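Side-chain contacts in polar amino acid ABC uptake transporter substrate binding protein (Streptococcus thermophilus LMG 18311, PDB 3HV1), which probably binds a polar amino acid outside the cell and hands it to the membrane part of an ABC importer: residues Ser89-Asp92 against Glu93-Gln96; Gly214-Lys217 against Val218-Thr221; Phe46-Asp49 against Leu50-Val54. All blocks are in the same frame, centred on the assembly; numbering follows the deposited sequence.

Contact 1: residues Ser89-Asp92 against Glu93-Gln96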
ATOM      1  N   SER A  89      13.754  -2.133  -0.617  1.00 25.79           N
ATOM      2  CA  SER A  89      12.387  -2.323  -0.125  1.00 27.21           C
ATOM      3  C   SER A  89      12.207  -1.867   1.320  1.00 28.74           C
ATOM      4  O   SER A  89      13.178  -1.657   2.044  1.00 26.73           O
ATOM      5  CB  SER A  89      11.980  -3.793  -0.246  1.00 27.23           C
ATOM      6  OG  SER A  89      12.828  -4.612   0.529  1.00 31.05           O
ATOM      7  N   VAL A  90      10.953  -1.726   1.735  1.00 28.98           N
ATOM      8  CA  VAL A  90      10.652  -1.284   3.090  1.00 31.58           C
ATOM      9  C   VAL A  90      10.842  -2.366   4.148  1.00 32.12           C
ATOM     10  O   VAL A  90      10.549  -3.540   3.919  1.00 32.73           O
ATOM     11  CB  VAL A  90       9.193  -0.763   3.196  1.00 31.10           C
ATOM     12  CG1 VAL A  90       8.875  -0.350   4.633  1.00 33.31           C
ATOM     13  CG2 VAL A  90       8.994   0.415   2.262  1.00 34.64           C
ATOM     14  N   THR A  91      11.359  -1.946   5.300  1.00 33.43           N
ATOM     15  CA  THR A  91      11.557  -2.798   6.468  1.00 33.52           C
ATOM     16  C   THR A  91      11.505  -1.790   7.598  1.00 35.44           C
ATOM     17  O   THR A  91      11.820  -0.621   7.388  1.00 34.04           O
ATOM     18  CB  THR A  91      12.937  -3.494   6.513  1.00 34.98           C
ATOM     19  OG1 THR A  91      13.964  -2.513   6.701  1.00 35.12           O
ATOM     20  CG2 THR A  91      13.197  -4.282   5.237  1.00 35.41           C
ATOM     21  N   ASP A  92      11.091  -2.220   8.784  1.00 36.50           N
ATOM     22  CA  ASP A  92      11.018  -1.303   9.911  1.00 39.06           C
ATOM     23  C   ASP A  92      12.387  -0.709  10.221  1.00 37.40           C
ATOM     24  O   ASP A  92      12.491   0.444  10.626  1.00 38.04           O
ATOM     25  CB  ASP A  92      10.474  -2.018  11.153  1.00 42.57           C
ATOM     26  CG  ASP A  92       9.006  -2.382  11.019  1.00 47.63           C
ATOM     27  OD1 ASP A  92       8.194  -1.482  10.703  1.00 48.57           O
ATOM     28  OD2 ASP A  92       8.664  -3.565  11.235  1.00 50.55           O
ATOM     29  N   GLU A  93      13.434  -1.504  10.027  1.00 36.85           N
ATOM     30  CA  GLU A  93      14.796  -1.049  10.290  1.00 36.47           C
ATOM     31  C   GLU A  93      15.157   0.064   9.315  1.00 34.99           C
ATOM     32  O   GLU A  93      15.653   1.117   9.708  1.00 33.68           O
ATOM     33  CB  GLU A  93      15.783  -2.214  10.134  1.00 39.25           C
ATOM     34  CG  GLU A  93      17.200  -1.914  10.619  1.00 44.62           C
ATOM     35  CD  GLU A  93      18.145  -3.095  10.451  1.00 47.81           C
ATOM     36  OE1 GLU A  93      17.833  -4.194  10.957  1.00 49.48           O
ATOM     37  OE2 GLU A  93      19.207  -2.924   9.817  1.00 49.64           O
ATOM     38  N   ARG A  94      14.892  -0.174   8.036  1.00 33.61           N
ATOM     39  CA  ARG A  94      15.197   0.808   7.006  1.00 32.49           C
ATOM     40  C   ARG A  94      14.369   2.072   7.184  1.00 31.99           C
ATOM     41  O   ARG A  94      14.831   3.169   6.884  1.00 30.61           O
ATOM     42  CB  ARG A  94      14.967   0.196   5.622  1.00 30.96           C
ATOM     43  CG  ARG A  94      15.967  -0.903   5.300  1.00 30.73           C
ATOM     44  CD  ARG A  94      15.616  -1.673   4.045  1.00 29.87           C
ATOM     45  NE  ARG A  94      16.656  -2.642   3.722  1.00 28.63           N
ATOM     46  CZ  ARG A  94      16.610  -3.483   2.698  1.00 27.43           C
ATOM     47  NH1 ARG A  94      15.563  -3.487   1.886  1.00 28.32           N
ATOM     48  NH2 ARG A  94      17.626  -4.306   2.474  1.00 28.36           N
ATOM     49  N   LYS A  95      13.152   1.918   7.690  1.00 32.47           N
ATOM     50  CA  LYS A  95      12.284   3.064   7.910  1.00 35.04           C
ATOM     51  C   LYS A  95      12.856   3.983   8.986  1.00 35.70           C
ATOM     52  O   LYS A  95      12.500   5.155   9.064  1.00 35.88           O
ATOM     53  CB  LYS A  95      10.885   2.599   8.301  1.00 36.27           C
ATOM     54  CG  LYS A  95      10.142   1.904   7.173  1.00 40.69           C
ATOM     55  CD  LYS A  95       8.726   1.527   7.581  1.00 40.40           C
ATOM     56  CE  LYS A  95       7.884   2.759   7.847  1.00 44.51           C
ATOM     57  NZ  LYS A  95       6.462   2.401   8.102  1.00 43.94           N
ATOM     58  N   GLN A  96      13.746   3.453   9.817  1.00 37.22           N
ATOM     59  CA  GLN A  96      14.358   4.272  10.851  1.00 39.14           C
ATOM     60  C   GLN A  96      15.360   5.214  10.196  1.00 37.11           C
ATOM     61  O   GLN A  96      15.686   6.264  10.743  1.00 37.66           O
ATOM     62  CB  GLN A  96      15.068   3.397  11.891  1.00 42.45           C
ATOM     63  CG  GLN A  96      14.134   2.496  12.700  1.00 47.44           C
ATOM     64  CD  GLN A  96      13.066   3.273  13.466  1.00 49.40           C
ATOM     65  OE1 GLN A  96      12.181   3.892  12.874  1.00 50.78           O
ATOM     66  NE2 GLN A  96      13.149   3.241  14.792  1.00 50.20           N
TER
HETATM   67  O   HOH W   1      15.769  -4.698  -0.505  1.00 45.08           O
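Arg94 reaches back along the chain to Ser89, where its NH1 donates to Ser89 O at 3.0 Å in a nearly straight bond (N-H...O 170°). The acceptor lies at the guanidinium edge, in its plane, but the donor stands 33° off the plane of the Ser89 carbonyl. Water 1 is a second acceptor for Arg94 NH1, at 2.7 Å, and is also hydrogen-bonded to Ser89 OG at 3.1 Å. The guanidinium gets this far because the arginine chain is extended from CG to NE; Arg94 CD passes Thr91 CG2 at 3.8 Å. Thr91 is the N-cap of the short helix that follows, whose backbone bonds are only partly regular. Its OG1 is held between its own backbone N and carbonyl carbon (chi1 67°) and accepts from Arg94 N at 2.8 Å. The run Ser-Val-Thr-Asp-Glu-Arg resembles the Ser-Ile-Thr-x-Glu-Arg pattern familiar in family 3 solute-binding proteins, whose arginine binds the substrate carboxylate in relatives; a similar role is likely for Arg94. Thr91 O serves the next amide, Lys95 N, at 2.9 Å, whereas Gln96 N bonds Glu93 O well and Asp92 O only weakly. Lys95 lays its aliphatic part across Val90, and the CD to Val90 CG1 distance of 3.5 Å is tight for two carbons. Phe100, on strand 99-100, touches Val90, Arg94 and Lys95, while Tyr139 of the second subunit packs on Asp92.

Contact 2: residues Gly214-Lys217 against Val218-Thr221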
ATOM      1  N   GLY A 214      14.264   4.511  -1.678  1.00 19.65           N
ATOM      2  CA  GLY A 214      14.472   5.138  -0.387  1.00 20.18           C
ATOM      3  C   GLY A 214      15.210   6.464  -0.500  1.00 19.83           C
ATOM      4  O   GLY A 214      16.111   6.602  -1.316  1.00 20.90           O
ATOM      5  N   ALA A 215      14.811   7.440   0.312  1.00 20.79           N
ATOM      6  CA  ALA A 215      15.441   8.761   0.319  1.00 21.23           C
ATOM      7  C   ALA A 215      15.474   9.265   1.751  1.00 21.57           C
ATOM      8  O   ALA A 215      14.808   8.706   2.626  1.00 22.46           O
ATOM      9  CB  ALA A 215      14.646   9.734  -0.542  1.00 23.74           C
ATOM     10  N   ARG A 216      16.248  10.313   2.001  1.00 24.82           N
ATOM     11  CA  ARG A 216      16.301  10.866   3.349  1.00 26.19           C
ATOM     12  C   ARG A 216      14.878  11.275   3.734  1.00 27.43           C
ATOM     13  O   ARG A 216      14.110  11.741   2.892  1.00 26.91           O
ATOM     14  CB  ARG A 216      17.258  12.061   3.398  1.00 24.66           C
ATOM     15  CG  ARG A 216      18.736  11.645   3.448  1.00 27.37           C
ATOM     16  CD  ARG A 216      19.662  12.851   3.473  1.00 25.86           C
ATOM     17  NE  ARG A 216      19.633  13.594   2.219  1.00 25.33           N
ATOM     18  CZ  ARG A 216      20.329  13.270   1.133  1.00 23.02           C
ATOM     19  NH1 ARG A 216      21.126  12.209   1.134  1.00 22.98           N
ATOM     20  NH2 ARG A 216      20.223  14.010   0.041  1.00 23.44           N
ATOM     21  N   LYS A 217      14.518  11.087   5.000  1.00 28.30           N
ATOM     22  CA  LYS A 217      13.173  11.424   5.459  1.00 29.81           C
ATOM     23  C   LYS A 217      12.778  12.875   5.212  1.00 30.62           C
ATOM     24  O   LYS A 217      11.596  13.179   5.033  1.00 29.55           O
ATOM     25  CB  LYS A 217      13.032  11.104   6.950  1.00 31.37           C
ATOM     26  CG  LYS A 217      13.157   9.634   7.273  1.00 35.31           C
ATOM     27  CD  LYS A 217      12.884   9.374   8.743  1.00 36.92           C
ATOM     28  CE  LYS A 217      12.592   7.916   8.982  1.00 38.62           C
ATOM     29  NZ  LYS A 217      11.361   7.499   8.249  1.00 39.63           N
ATOM     30  N   VAL A 218      13.765  13.771   5.207  1.00 30.45           N
ATOM     31  CA  VAL A 218      13.514  15.195   4.983  1.00 30.05           C
ATOM     32  C   VAL A 218      13.135  15.521   3.537  1.00 29.64           C
ATOM     33  O   VAL A 218      12.492  16.535   3.275  1.00 30.29           O
ATOM     34  CB  VAL A 218      14.751  16.046   5.355  1.00 30.76           C
ATOM     35  CG1 VAL A 218      14.982  16.000   6.856  1.00 32.91           C
ATOM     36  CG2 VAL A 218      15.989  15.531   4.608  1.00 27.38           C
ATOM     37  N   ASP A 219      13.532  14.662   2.603  1.00 30.63           N
ATOM     38  CA  ASP A 219      13.234  14.879   1.186  1.00 28.65           C
ATOM     39  C   ASP A 219      11.818  14.465   0.789  1.00 30.05           C
ATOM     40  O   ASP A 219      11.622  13.705  -0.164  1.00 28.72           O
ATOM     41  CB  ASP A 219      14.242  14.133   0.308  1.00 27.66           C
ATOM     42  CG  ASP A 219      15.417  14.998  -0.093  1.00 27.79           C
ATOM     43  OD1 ASP A 219      15.202  16.197  -0.349  1.00 29.12           O
ATOM     44  OD2 ASP A 219      16.550  14.476  -0.179  1.00 27.57           O
ATOM     45  N   LYS A 220      10.837  14.993   1.510  1.00 30.67           N
ATOM     46  CA  LYS A 220       9.432  14.700   1.265  1.00 30.79           C
ATOM     47  C   LYS A 220       8.989  14.989  -0.164  1.00 30.05           C
ATOM     48  O   LYS A 220       8.224  14.220  -0.750  1.00 29.95           O
ATOM     49  CB  LYS A 220       8.566  15.513   2.226  1.00 33.77           C
ATOM     50  CG  LYS A 220       8.854  15.245   3.691  1.00 37.71           C
ATOM     51  CD  LYS A 220       8.641  13.781   4.035  1.00 42.85           C
ATOM     52  CE  LYS A 220       8.741  13.555   5.530  1.00 45.31           C
ATOM     53  NZ  LYS A 220       7.684  14.310   6.257  1.00 47.77           N
ATOM     54  N   THR A 221       9.458  16.104  -0.719  1.00 27.91           N
ATOM     55  CA  THR A 221       9.077  16.499  -2.069  1.00 26.29           C
ATOM     56  C   THR A 221       9.641  15.567  -3.124  1.00 24.95           C
ATOM     57  O   THR A 221       8.966  15.240  -4.099  1.00 22.16           O
ATOM     58  CB  THR A 221       9.543  17.928  -2.383  1.00 26.87           C
ATOM     59  OG1 THR A 221       9.115  18.809  -1.335  1.00 29.44           O
ATOM     60  CG2 THR A 221       8.949  18.401  -3.703  1.00 28.13           C
TER
HETATM   61  O   HOH W   2      17.467  12.062   0.066  1.00 26.03           O
HETATM   62  O   HOH W   3      18.407  16.133   1.652  1.00 26.14           O
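Arg216 lies alongside Asp219, both side chains pointing the same way, with the guanidinium and carboxylate planes turned 56° from each other. Direct pairing is loose: the salt bridge from Arg216 NH2 to Asp219 OD2 is long, 3.7 Å, and the oxygen approaches the guanidinium obliquely. Two waters make up the difference. Water 2 sits over the centre of one guanidinium face, 3.2 Å above its plane; it accepts from Arg216 N and donates to Asp219 OD2 at 2.6 Å. Water 3 lies at the edge of the same group, in plane, taking the NE hydrogen of Arg216 at 2.9 Å, and is also within 3.1 Å of Asp219 OD2. The bend at chi3 (-68°) folds the arginine chain back beside Asp219, and chi4 (-82°) then turns the plane so that a face lies under water 2 and the NE edge meets water 3.

The backbone beneath is a type I beta turn from Arg216 to Asp219, linking strand 209-215 to helix 220-236. It is closed by Asp219 N donating to Arg216 O at 3.0 Å. Asp219 is then the centre of an inverse gamma turn and occupies the N-cap position, yet its side chain makes no capping bond. Within the turn, Val218 CG2 touches Arg216 CB at 3.9 Å.

Arg216 NH1 donates to Leu76 O and Ile81 O, and its NH2 forms a salt bridge with Asp82; Asp219 OD2 meets Tyr17 OH and its OD1 takes Gln13 N. Lys217 NZ pairs with Asp99. With so many partners around it, the Arg216 charge is probably balanced by two carboxylates together, Asp82 directly and Asp219 largely through water.

Contact 3: residues Phe46-Asp49 against Leu50-Val54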
ATOM      1  N   PHE A  46      17.056  -2.519 -14.950  1.00 15.37           N
ATOM      2  CA  PHE A  46      15.686  -2.025 -14.928  1.00 16.26           C
ATOM      3  C   PHE A  46      15.591  -0.730 -14.128  1.00 14.82           C
ATOM      4  O   PHE A  46      15.008   0.247 -14.589  1.00 16.27           O
ATOM      5  CB  PHE A  46      14.737  -3.057 -14.307  1.00 14.26           C
ATOM      6  CG  PHE A  46      13.327  -2.553 -14.151  1.00 15.75           C
ATOM      7  CD1 PHE A  46      12.496  -2.428 -15.259  1.00 16.48           C
ATOM      8  CD2 PHE A  46      12.835  -2.182 -12.897  1.00 16.27           C
ATOM      9  CE1 PHE A  46      11.193  -1.941 -15.124  1.00 15.57           C
ATOM     10  CE2 PHE A  46      11.523  -1.688 -12.752  1.00 17.20           C
ATOM     11  CZ  PHE A  46      10.706  -1.570 -13.872  1.00 15.68           C
ATOM     12  N   ASP A  47      16.157  -0.731 -12.924  1.00 15.92           N
ATOM     13  CA  ASP A  47      16.105   0.443 -12.065  1.00 16.28           C
ATOM     14  C   ASP A  47      16.829   1.639 -12.671  1.00 14.88           C
ATOM     15  O   ASP A  47      16.391   2.774 -12.517  1.00 17.40           O
ATOM     16  CB  ASP A  47      16.673   0.130 -10.674  1.00 17.03           C
ATOM     17  CG  ASP A  47      15.672  -0.563  -9.788  1.00 19.97           C
ATOM     18  OD1 ASP A  47      14.457  -0.338  -9.986  1.00 18.35           O
ATOM     19  OD2 ASP A  47      16.091  -1.320  -8.882  1.00 20.86           O
ATOM     20  N   ILE A  48      17.927   1.385 -13.371  1.00 16.35           N
ATOM     21  CA  ILE A  48      18.665   2.462 -13.994  1.00 16.02           C
ATOM     22  C   ILE A  48      17.785   3.065 -15.090  1.00 16.91           C
ATOM     23  O   ILE A  48      17.634   4.285 -15.168  1.00 15.48           O
ATOM     24  CB  ILE A  48      20.026   1.941 -14.542  1.00 19.59           C
ATOM     25  CG1 ILE A  48      20.883   1.496 -13.346  1.00 24.20           C
ATOM     26  CG2 ILE A  48      20.746   3.024 -15.340  1.00 19.44           C
ATOM     27  CD1 ILE A  48      22.301   1.059 -13.690  1.00 28.18           C
ATOM     28  N   ASP A  49      17.176   2.228 -15.924  1.00 14.56           N
ATOM     29  CA  ASP A  49      16.308   2.778 -16.954  1.00 15.20           C
ATOM     30  C   ASP A  49      15.123   3.505 -16.340  1.00 15.83           C
ATOM     31  O   ASP A  49      14.759   4.589 -16.794  1.00 16.77           O
ATOM     32  CB  ASP A  49      15.793   1.689 -17.903  1.00 12.11           C
ATOM     33  CG  ASP A  49      16.824   1.311 -18.955  1.00 17.40           C
ATOM     34  OD1 ASP A  49      17.902   1.946 -18.988  1.00 18.63           O
ATOM     35  OD2 ASP A  49      16.553   0.394 -19.744  1.00 17.74           O
ATOM     36  N   LEU A  50      14.523   2.911 -15.309  1.00 15.90           N
ATOM     37  CA  LEU A  50      13.359   3.510 -14.670  1.00 15.10           C
ATOM     38  C   LEU A  50      13.668   4.863 -14.042  1.00 16.12           C
ATOM     39  O   LEU A  50      12.968   5.838 -14.295  1.00 14.64           O
ATOM     40  CB  LEU A  50      12.771   2.569 -13.600  1.00 13.00           C
ATOM     41  CG  LEU A  50      11.488   3.152 -12.967  1.00 15.54           C
ATOM     42  CD1 LEU A  50      10.466   3.458 -14.072  1.00 14.17           C
ATOM     43  CD2 LEU A  50      10.886   2.154 -11.963  1.00 14.76           C
ATOM     44  N   ALA A  51      14.721   4.912 -13.229  1.00 15.80           N
ATOM     45  CA  ALA A  51      15.127   6.146 -12.565  1.00 14.53           C
ATOM     46  C   ALA A  51      15.535   7.219 -13.568  1.00 14.59           C
ATOM     47  O   ALA A  51      15.213   8.393 -13.387  1.00 15.19           O
ATOM     48  CB  ALA A  51      16.281   5.873 -11.588  1.00 14.97           C
ATOM     49  N   ASN A  52      16.258   6.829 -14.614  1.00 14.33           N
ATOM     50  CA  ASN A  52      16.672   7.793 -15.619  1.00 13.33           C
ATOM     51  C   ASN A  52      15.442   8.406 -16.267  1.00 17.52           C
ATOM     52  O   ASN A  52      15.384   9.615 -16.504  1.00 16.63           O
ATOM     53  CB  ASN A  52      17.526   7.131 -16.705  1.00 16.56           C
ATOM     54  CG  ASN A  52      18.963   6.895 -16.264  1.00 18.49           C
ATOM     55  OD1 ASN A  52      19.420   7.435 -15.249  1.00 19.72           O
ATOM     56  ND2 ASN A  52      19.688   6.096 -17.038  1.00 18.17           N
ATOM     57  N   ALA A  53      14.451   7.561 -16.543  1.00 13.04           N
ATOM     58  CA  ALA A  53      13.221   8.015 -17.189  1.00 15.18           C
ATOM     59  C   ALA A  53      12.435   8.973 -16.302  1.00 15.75           C
ATOM     60  O   ALA A  53      11.900   9.966 -16.784  1.00 17.03           O
ATOM     61  CB  ALA A  53      12.361   6.823 -17.559  1.00 13.95           C
ATOM     62  N   VAL A  54      12.360   8.657 -15.012  1.00 15.54           N
ATOM     63  CA  VAL A  54      11.647   9.507 -14.064  1.00 16.63           C
ATOM     64  C   VAL A  54      12.315  10.876 -13.974  1.00 15.91           C
ATOM     65  O   VAL A  54      11.652  11.909 -14.047  1.00 14.52           O
ATOM     66  CB  VAL A  54      11.620   8.868 -12.649  1.00 17.00           C
ATOM     67  CG1 VAL A  54      11.234   9.911 -11.599  1.00 18.88           C
ATOM     68  CG2 VAL A  54      10.620   7.715 -12.613  1.00 15.38           C
TER
HETATM   69  O   HOH W   4      18.278   4.635 -19.362  1.00 19.27           O
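This is a largely buried i to i+4 contact within helix 46-56, in which Phe46 meets Leu50 and Ile48 meets Asn52. The sequence Phe-Asp-Ile-Asp-Leu belongs to the signature region of family 3 solute-binding proteins, a periplasmic-binding-protein fold. Four successive backbone bonds establish regular alpha geometry, from Leu50 N to Phe46 O at 2.8 Å through to Ala53 N to Asp49 O at 3.0 Å. With chi1 of 175° in Phe46 and -177° in Leu50, both side chains leave the helix in the same direction, bringing Leu50 CD2 obliquely within 4.0 Å of Phe46 CE2. Phe230 and Phe239 cover Leu50, and the Phe46 ring meets that of Phe247, so helices 220-236 and 238-247 pack on this side. Asp47 turns instead to the loop beyond strand 83-84, its OD2 accepting from Gly87 N. Asp49 OD2 forms a salt bridge with Lys245, and Asn52 OD1 accepts from Trp64 NE1. Two residues further along, Ile48 and Asn52 lie side by side, with Ile48 CG2 3.7 Å from Asn52 ND2. The same Asn52 ND2 donates at 3.1 Å to water 4, which in turn donates to Asp49 OD1 at 2.7 Å.

Overall arrangement
All three contacts belong to the same lobe of the two-lobed binding protein, in the chain order 3, 1, 2. Contacts 1 and 2 have centres about 13 Å apart and touch directly: Lys217 NZ lies 2.7 Å from Lys95 O in a weak hydrogen bond, joining the end of the short helix to the turn after strand 209-215. Contact 3 touches neither; its nearest atoms are about 9 Å from each, and its centre is about 22 Å from that of contact 1 and about 18 Å from that of contact 2. In relatives the substrate lies in the cleft between the lobes; if this protein binds likewise, contact 1 would be the one facing it.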